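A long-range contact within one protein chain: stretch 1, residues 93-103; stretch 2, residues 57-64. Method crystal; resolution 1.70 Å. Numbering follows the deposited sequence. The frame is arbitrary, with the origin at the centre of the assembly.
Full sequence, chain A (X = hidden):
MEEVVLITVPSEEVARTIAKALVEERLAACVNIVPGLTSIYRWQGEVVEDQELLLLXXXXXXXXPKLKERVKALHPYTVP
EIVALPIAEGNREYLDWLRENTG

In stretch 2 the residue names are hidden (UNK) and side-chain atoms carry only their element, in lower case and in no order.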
ATOM      1  N   GLU A  93      -0.210 -20.758  -0.329  1.00 32.37           N
ATOM      2  CA  GLU A  93      -1.488 -21.175  -0.888  1.00 32.92           C
ATOM      3  C   GLU A  93      -2.250 -19.990  -1.473  1.00 30.95           C
ATOM      4  O   GLU A  93      -3.008 -20.143  -2.432  1.00 30.36           O
ATOM      5  CB  GLU A  93      -2.321 -21.884   0.182  1.00 36.38           C
ATOM      6  CG  GLU A  93      -1.675 -23.174   0.670  1.00 41.72           C
ATOM      7  CD  GLU A  93      -2.551 -23.944   1.634  1.00 45.01           C
ATOM      8  OE1 GLU A  93      -3.665 -24.348   1.233  1.00 47.68           O
ATOM      9  OE2 GLU A  93      -2.124 -24.149   2.790  1.00 47.49           O
ATOM     10  N   TYR A  94      -2.040 -18.805  -0.907  1.00 29.33           N
ATOM     11  CA  TYR A  94      -2.712 -17.615  -1.414  1.00 27.37           C
ATOM     12  C   TYR A  94      -2.104 -17.208  -2.751  1.00 25.50           C
ATOM     13  O   TYR A  94      -2.820 -16.874  -3.695  1.00 24.89           O
ATOM     14  CB  TYR A  94      -2.587 -16.446  -0.431  1.00 26.58           C
ATOM     15  CG  TYR A  94      -3.290 -15.198  -0.909  1.00 25.92           C
ATOM     16  CD1 TYR A  94      -4.683 -15.114  -0.905  1.00 26.08           C
ATOM     17  CD2 TYR A  94      -2.570 -14.118  -1.414  1.00 25.50           C
ATOM     18  CE1 TYR A  94      -5.342 -13.984  -1.392  1.00 25.29           C
ATOM     19  CE2 TYR A  94      -3.218 -12.986  -1.904  1.00 26.22           C
ATOM     20  CZ  TYR A  94      -4.604 -12.926  -1.889  1.00 26.57           C
ATOM     21  OH  TYR A  94      -5.252 -11.803  -2.360  1.00 26.88           O
ATOM     22  N   LEU A  95      -0.777 -17.240  -2.834  1.00 24.41           N
ATOM     23  CA  LEU A  95      -0.101 -16.868  -4.066  1.00 25.23           C
ATOM     24  C   LEU A  95      -0.395 -17.842  -5.203  1.00 25.40           C
ATOM     25  O   LEU A  95      -0.440 -17.444  -6.367  1.00 25.11           O
ATOM     26  CB  LEU A  95       1.407 -16.765  -3.831  1.00 24.57           C
ATOM     27  CG  LEU A  95       1.841 -15.631  -2.898  1.00 25.30           C
ATOM     28  CD1 LEU A  95       3.361 -15.605  -2.788  1.00 22.84           C
ATOM     29  CD2 LEU A  95       1.320 -14.303  -3.430  1.00 23.96           C
ATOM     30  N   ASP A  96      -0.592 -19.114  -4.870  1.00 27.79           N
ATOM     31  CA  ASP A  96      -0.904 -20.107  -5.892  1.00 30.20           C
ATOM     32  C   ASP A  96      -2.285 -19.783  -6.445  1.00 29.91           C
ATOM     33  O   ASP A  96      -2.498 -19.796  -7.658  1.00 29.47           O
ATOM     34  CB  ASP A  96      -0.900 -21.520  -5.303  1.00 33.07           C
ATOM     35  CG  ASP A  96      -1.177 -22.586  -6.352  1.00 37.21           C
ATOM     36  OD1 ASP A  96      -0.462 -22.605  -7.376  1.00 39.05           O
ATOM     37  OD2 ASP A  96      -2.104 -23.403  -6.152  1.00 40.63           O
ATOM     38  N   TRP A  97      -3.219 -19.490  -5.544  1.00 29.52           N
ATOM     39  CA  TRP A  97      -4.580 -19.133  -5.930  1.00 29.13           C
ATOM     40  C   TRP A  97      -4.511 -17.911  -6.835  1.00 29.01           C
ATOM     41  O   TRP A  97      -5.260 -17.792  -7.805  1.00 28.63           O
ATOM     42  CB  TRP A  97      -5.412 -18.799  -4.684  1.00 29.80           C
ATOM     43  CG  TRP A  97      -6.720 -18.112  -4.988  1.00 30.59           C
ATOM     44  CD1 TRP A  97      -7.873 -18.693  -5.441  1.00 30.29           C
ATOM     45  CD2 TRP A  97      -6.987 -16.706  -4.902  1.00 28.72           C
ATOM     46  NE1 TRP A  97      -8.839 -17.734  -5.643  1.00 30.69           N
ATOM     47  CE2 TRP A  97      -8.322 -16.506  -5.321  1.00 30.42           C
ATOM     48  CE3 TRP A  97      -6.226 -15.594  -4.511  1.00 30.33           C
ATOM     49  CZ2 TRP A  97      -8.915 -15.237  -5.362  1.00 30.66           C
ATOM     50  CZ3 TRP A  97      -6.815 -14.331  -4.549  1.00 30.45           C
ATOM     51  CH2 TRP A  97      -8.149 -14.166  -4.974  1.00 30.47           C
ATOM     52  N   LEU A  98      -3.597 -17.004  -6.506  1.00 28.16           N
ATOM     53  CA  LEU A  98      -3.413 -15.777  -7.267  1.00 28.54           C
ATOM     54  C   LEU A  98      -2.978 -16.086  -8.699  1.00 29.41           C
ATOM     55  O   LEU A  98      -3.541 -15.553  -9.653  1.00 28.93           O
ATOM     56  CB  LEU A  98      -2.379 -14.888  -6.565  1.00 28.56           C
ATOM     57  CG  LEU A  98      -2.178 -13.447  -7.042  1.00 30.48           C
ATOM     58  CD1 LEU A  98      -1.315 -12.703  -6.033  1.00 28.76           C
ATOM     59  CD2 LEU A  98      -1.526 -13.423  -8.419  1.00 30.85           C
ATOM     60  N   ARG A  99      -1.976 -16.948  -8.852  1.00 30.46           N
ATOM     61  CA  ARG A  99      -1.499 -17.306 -10.183  1.00 32.04           C
ATOM     62  C   ARG A  99      -2.546 -18.143 -10.911  1.00 33.38           C
ATOM     63  O   ARG A  99      -2.854 -17.898 -12.076  1.00 34.05           O
ATOM     64  CB  ARG A  99      -0.182 -18.079 -10.084  1.00 30.78           C
ATOM     65  CG  ARG A  99       0.961 -17.271  -9.495  1.00 29.43           C
ATOM     66  CD  ARG A  99       2.279 -18.012  -9.644  1.00 28.45           C
ATOM     67  NE  ARG A  99       2.271 -19.301  -8.961  1.00 28.12           N
ATOM     68  CZ  ARG A  99       2.485 -19.466  -7.659  1.00 29.71           C
ATOM     69  NH1 ARG A  99       2.731 -18.419  -6.885  1.00 29.48           N
ATOM     70  NH2 ARG A  99       2.450 -20.681  -7.129  1.00 30.84           N
ATOM     71  N   GLU A 100      -3.096 -19.121 -10.202  1.00 35.67           N
ATOM     72  CA  GLU A 100      -4.119 -20.010 -10.739  1.00 38.69           C
ATOM     73  C   GLU A 100      -5.309 -19.266 -11.348  1.00 39.23           C
ATOM     74  O   GLU A 100      -5.929 -19.751 -12.294  1.00 38.93           O
ATOM     75  CB  GLU A 100      -4.608 -20.946  -9.625  1.00 40.19           C
ATOM     76  CG  GLU A 100      -5.927 -21.657  -9.903  1.00 44.73           C
ATOM     77  CD  GLU A 100      -6.359 -22.554  -8.752  1.00 46.85           C
ATOM     78  OE1 GLU A 100      -5.700 -23.590  -8.521  1.00 48.35           O
ATOM     79  OE2 GLU A 100      -7.353 -22.220  -8.071  1.00 47.88           O
ATOM     80  N   ASN A 101      -5.621 -18.090 -10.811  1.00 39.70           N
ATOM     81  CA  ASN A 101      -6.758 -17.309 -11.299  1.00 39.29           C
ATOM     82  C   ASN A 101      -6.395 -16.076 -12.121  1.00 39.20           C
ATOM     83  O   ASN A 101      -7.236 -15.206 -12.351  1.00 38.72           O
ATOM     84  CB  ASN A 101      -7.640 -16.900 -10.117  1.00 39.83           C
ATOM     85  CG  ASN A 101      -8.323 -18.086  -9.471  1.00 39.87           C
ATOM     86  OD1 ASN A 101      -9.223 -18.689 -10.051  1.00 41.31           O
ATOM     87  ND2 ASN A 101      -7.889 -18.435  -8.269  1.00 40.77           N
ATOM     88  N   THR A 102      -5.146 -16.001 -12.566  1.00 38.60           N
ATOM     89  CA  THR A 102      -4.693 -14.880 -13.377  1.00 39.60           C
ATOM     90  C   THR A 102      -4.168 -15.418 -14.705  1.00 41.10           C
ATOM     91  O   THR A 102      -3.499 -16.449 -14.740  1.00 41.38           O
ATOM     92  CB  THR A 102      -3.572 -14.086 -12.659  1.00 38.92           C
ATOM     93  OG1 THR A 102      -4.079 -13.555 -11.428  1.00 38.97           O
ATOM     94  CG2 THR A 102      -3.090 -12.936 -13.528  1.00 39.11           C
ATOM     95  N   GLY A 103      -4.482 -14.727 -15.795  1.00 42.45           N
ATOM     96  CA  GLY A 103      -4.025 -15.173 -17.100  1.00 45.28           C
ATOM     97  C   GLY A 103      -3.189 -14.133 -17.820  1.00 46.41           C
ATOM     98  O   GLY A 103      -1.966 -14.348 -17.961  1.00 47.88           O
ATOM     99  OXT GLY A 103      -3.751 -13.099 -18.242  1.00 47.84           O
ATOM    100  N   UNK A  57      -4.493  -4.076  -6.687  1.00 14.67           N
ATOM    101  CA  UNK A  57      -4.726  -5.226  -7.559  1.00 16.35           C
ATOM    102  C   UNK A  57      -3.699  -6.348  -7.425  1.00 17.92           C
ATOM    103  O   UNK A  57      -2.508  -6.121  -7.609  1.00 18.08           O
ATOM    104  c   UNK A  57      -4.739  -4.770  -9.035  1.00 16.40           C
ATOM    105  c   UNK A  57      -5.653  -3.556  -9.195  1.00 13.81           C
ATOM    106  c   UNK A  57      -5.192  -5.917  -9.934  1.00 17.86           C
ATOM    107  N   UNK A  58      -4.170  -7.555  -7.118  1.00 17.06           N
ATOM    108  CA  UNK A  58      -3.287  -8.717  -6.978  1.00 17.62           C
ATOM    109  C   UNK A  58      -3.197  -9.404  -8.342  1.00 18.91           C
ATOM    110  O   UNK A  58      -4.160 -10.018  -8.800  1.00 16.97           O
ATOM    111  n   UNK A  58      -5.208  -7.767  -2.310  1.00 28.45           N
ATOM    112  c   UNK A  58      -4.116  -7.134  -3.114  1.00 25.04           C
ATOM    113  c   UNK A  58      -3.859  -9.688  -5.948  1.00 19.18           C
ATOM    114  c   UNK A  58      -4.440  -9.008  -4.717  1.00 23.09           C
ATOM    115  c   UNK A  58      -3.416  -8.159  -3.987  1.00 23.10           C
ATOM    116  N   UNK A  59      -2.035  -9.317  -8.981  1.00 17.81           N
ATOM    117  CA  UNK A  59      -1.875  -9.899 -10.311  1.00 20.60           C
ATOM    118  C   UNK A  59      -0.460 -10.444 -10.535  1.00 20.47           C
ATOM    119  O   UNK A  59       0.255 -10.723  -9.575  1.00 20.22           O
ATOM    120  c   UNK A  59      -2.211  -8.830 -11.371  1.00 21.79           C
ATOM    121  c   UNK A  59      -1.240  -7.670 -11.269  1.00 21.78           C
ATOM    122  o   UNK A  59      -2.161  -9.399 -12.686  1.00 22.99           O
ATOM    123  N   UNK A  60      -0.071 -10.612 -11.799  1.00 22.08           N
ATOM    124  CA  UNK A  60       1.259 -11.122 -12.135  1.00 24.46           C
ATOM    125  C   UNK A  60       1.898 -10.311 -13.263  1.00 24.16           C
ATOM    126  O   UNK A  60       1.219  -9.581 -13.989  1.00 24.07           O
ATOM    127  c   UNK A  60       1.205 -12.594 -12.588  1.00 25.93           C
ATOM    128  c   UNK A  60       0.427 -13.430 -11.597  1.00 25.77           C
ATOM    129  o   UNK A  60       0.566 -12.673 -13.867  1.00 26.76           O
ATOM    130  N   UNK A  61       3.212 -10.443 -13.413  1.00 24.90           N
ATOM    131  CA  UNK A  61       3.928  -9.720 -14.456  1.00 26.16           C
ATOM    132  C   UNK A  61       3.473 -10.153 -15.847  1.00 26.45           C
ATOM    133  O   UNK A  61       3.568  -9.385 -16.803  1.00 26.66           O
ATOM    134  c   UNK A  61       5.448  -9.939 -14.349  1.00 26.40           C
ATOM    135  c   UNK A  61       5.993  -9.259 -13.109  1.00 27.87           C
ATOM    136  o   UNK A  61       5.725 -11.345 -14.286  1.00 26.15           O
ATOM    137  N   UNK A  62       2.978 -11.379 -15.959  1.00 27.80           N
ATOM    138  CA  UNK A  62       2.522 -11.875 -17.252  1.00 29.25           C
ATOM    139  C   UNK A  62       1.204 -11.236 -17.674  1.00 28.95           C
ATOM    140  O   UNK A  62       0.953 -11.040 -18.865  1.00 28.46           O
ATOM    141  n   UNK A  62       1.679 -14.925 -20.495  1.00 40.94           N
ATOM    142  c   UNK A  62       1.907 -13.983 -18.524  1.00 37.59           C
ATOM    143  c   UNK A  62       2.585 -14.625 -19.506  1.00 38.99           C
ATOM    144  c   UNK A  62       2.372 -13.399 -17.224  1.00 32.72           C
ATOM    145  n   UNK A  62       0.597 -13.912 -18.948  1.00 39.13           N
ATOM    146  c   UNK A  62       0.487 -14.484 -20.134  1.00 40.21           C
ATOM    147  N   UNK A  63       0.366 -10.909 -16.697  1.00 26.82           N
ATOM    148  CA  UNK A  63      -0.922 -10.294 -16.982  1.00 25.85           C
ATOM    149  C   UNK A  63      -0.817  -8.778 -17.068  1.00 24.82           C
ATOM    150  O   UNK A  63      -1.622  -8.134 -17.737  1.00 25.45           O
ATOM    151  c   UNK A  63      -1.937 -10.681 -15.905  1.00 25.79           C
ATOM    152  N   UNK A  64       0.189  -8.213 -16.407  1.00 25.17           N
ATOM    153  CA  UNK A  64       0.368  -6.764 -16.378  1.00 25.23           C
ATOM    154  C   UNK A  64       0.214  -6.026 -17.706  1.00 25.60           C
ATOM    155  O   UNK A  64      -0.495  -5.024 -17.774  1.00 23.86           O
ATOM    156  c   UNK A  64       1.722  -6.395 -15.757  1.00 25.14           C
ATOM    157  c   UNK A  64       1.069  -4.399 -14.377  1.00 25.18           C
ATOM    158  c   UNK A  64       1.129  -3.047 -14.073  1.00 22.60           C
ATOM    159  c   UNK A  64       1.969  -2.211 -14.800  1.00 25.01           C
ATOM    160  c   UNK A  64       2.744  -2.737 -15.832  1.00 24.34           C
ATOM    161  c   UNK A  64       2.675  -4.100 -16.128  1.00 24.59           C
ATOM    162  c   UNK A  64       1.836  -4.939 -15.407  1.00 24.89           C
TER
HETATM  163  O   HOH W   1      -0.617 -14.838 -15.442  1.00 37.96           O

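Position 57 has three side-chain carbons, one of them carrying the other two. It lies in the strand and stays out of reach of stretch 1. This beta-branched, all-carbon group is Val57.

Position 58 has four carbons in a row ending in a nitrogen. Its CA-to-CB bond points toward the helix. CB lies 3.9 Å from Leu98 CD1, and the next carbon of the chain lies 3.7 Å from Tyr94 OH. An unbranched four-carbon chain with a terminal nitrogen is Lys58. Its CG is the atom near the tyrosine hydroxyl. Its closest approach to the helix is through CG and CB; NZ is hydrogen-bonded elsewhere in the structure.

Position 59 has one carbon carrying one oxygen and one carbon. Its CA-to-CB bond points away from stretch 1, as expected for alternation along a strand. The side-chain oxygen is 3.8 Å from Thr102 CG2. The backbone comes closer, with the O of position 59 at 3.4 Å from Leu98 CD2. The branched three-atom group is Thr59.

Position 60 has the same make-up, one carbon carrying an oxygen and a carbon, but CA-to-CB now points toward the helix. The methyl carbon is 3.7 Å from Leu98 CD2 and 4.4 Å from Arg99 CG. The oxygen is 3.7 Å from Thr102 CG2. This is Thr60, with chi1 in the p well. Its OG1 accepts a weak hydrogen bond from N of position 63 at 3.3 Å. It also bonds water 1, with OG1 to the water oxygen at 2.9 Å.

Position 61 again has one carbon carrying one oxygen and one carbon. It follows the strand and does not reach stretch 1. It is Thr61.

Position 62 has one carbon followed by a five-membered ring of three carbons and two nitrogens. Gly103 O lies at the ring edge, near its plane, 2.8 Å from a ring nitrogen. The imidazole makes this His62. His62 ND1 donates a weak hydrogen bond to Gly103 O, with an angle of 127°.

Position 63 has a single side-chain carbon. This CB points toward stretch 1 and lies 3.5 Å from Thr102 CG2 and 3.8 Å from Gly103 OXT. A lone CB makes this Ala63.

Position 64 has one carbon followed by a ring of six carbons, with no further atom. It has no contact with stretch 1. This is Phe64.

The helix and strand axes cross at 72° and approach to 8.2 Å. Leu98 packs on the strand between Lys58 and Thr60. Beyond the helix, Thr102 places its methyl group against Thr59, Thr60 and Ala63. Its OG1 donates to Leu98 O at 2.7 Å, which ties the chain end back to the helix. The terminal carboxylate then meets His62. Water 1 adds a polar link between Thr60 OG1 and Gly103 O, each 2.9 Å from the water oxygen. The contact is thus mostly apolar packing, with polar links at the C-terminus.

Stretch 2 57-64: VKTTTHAF
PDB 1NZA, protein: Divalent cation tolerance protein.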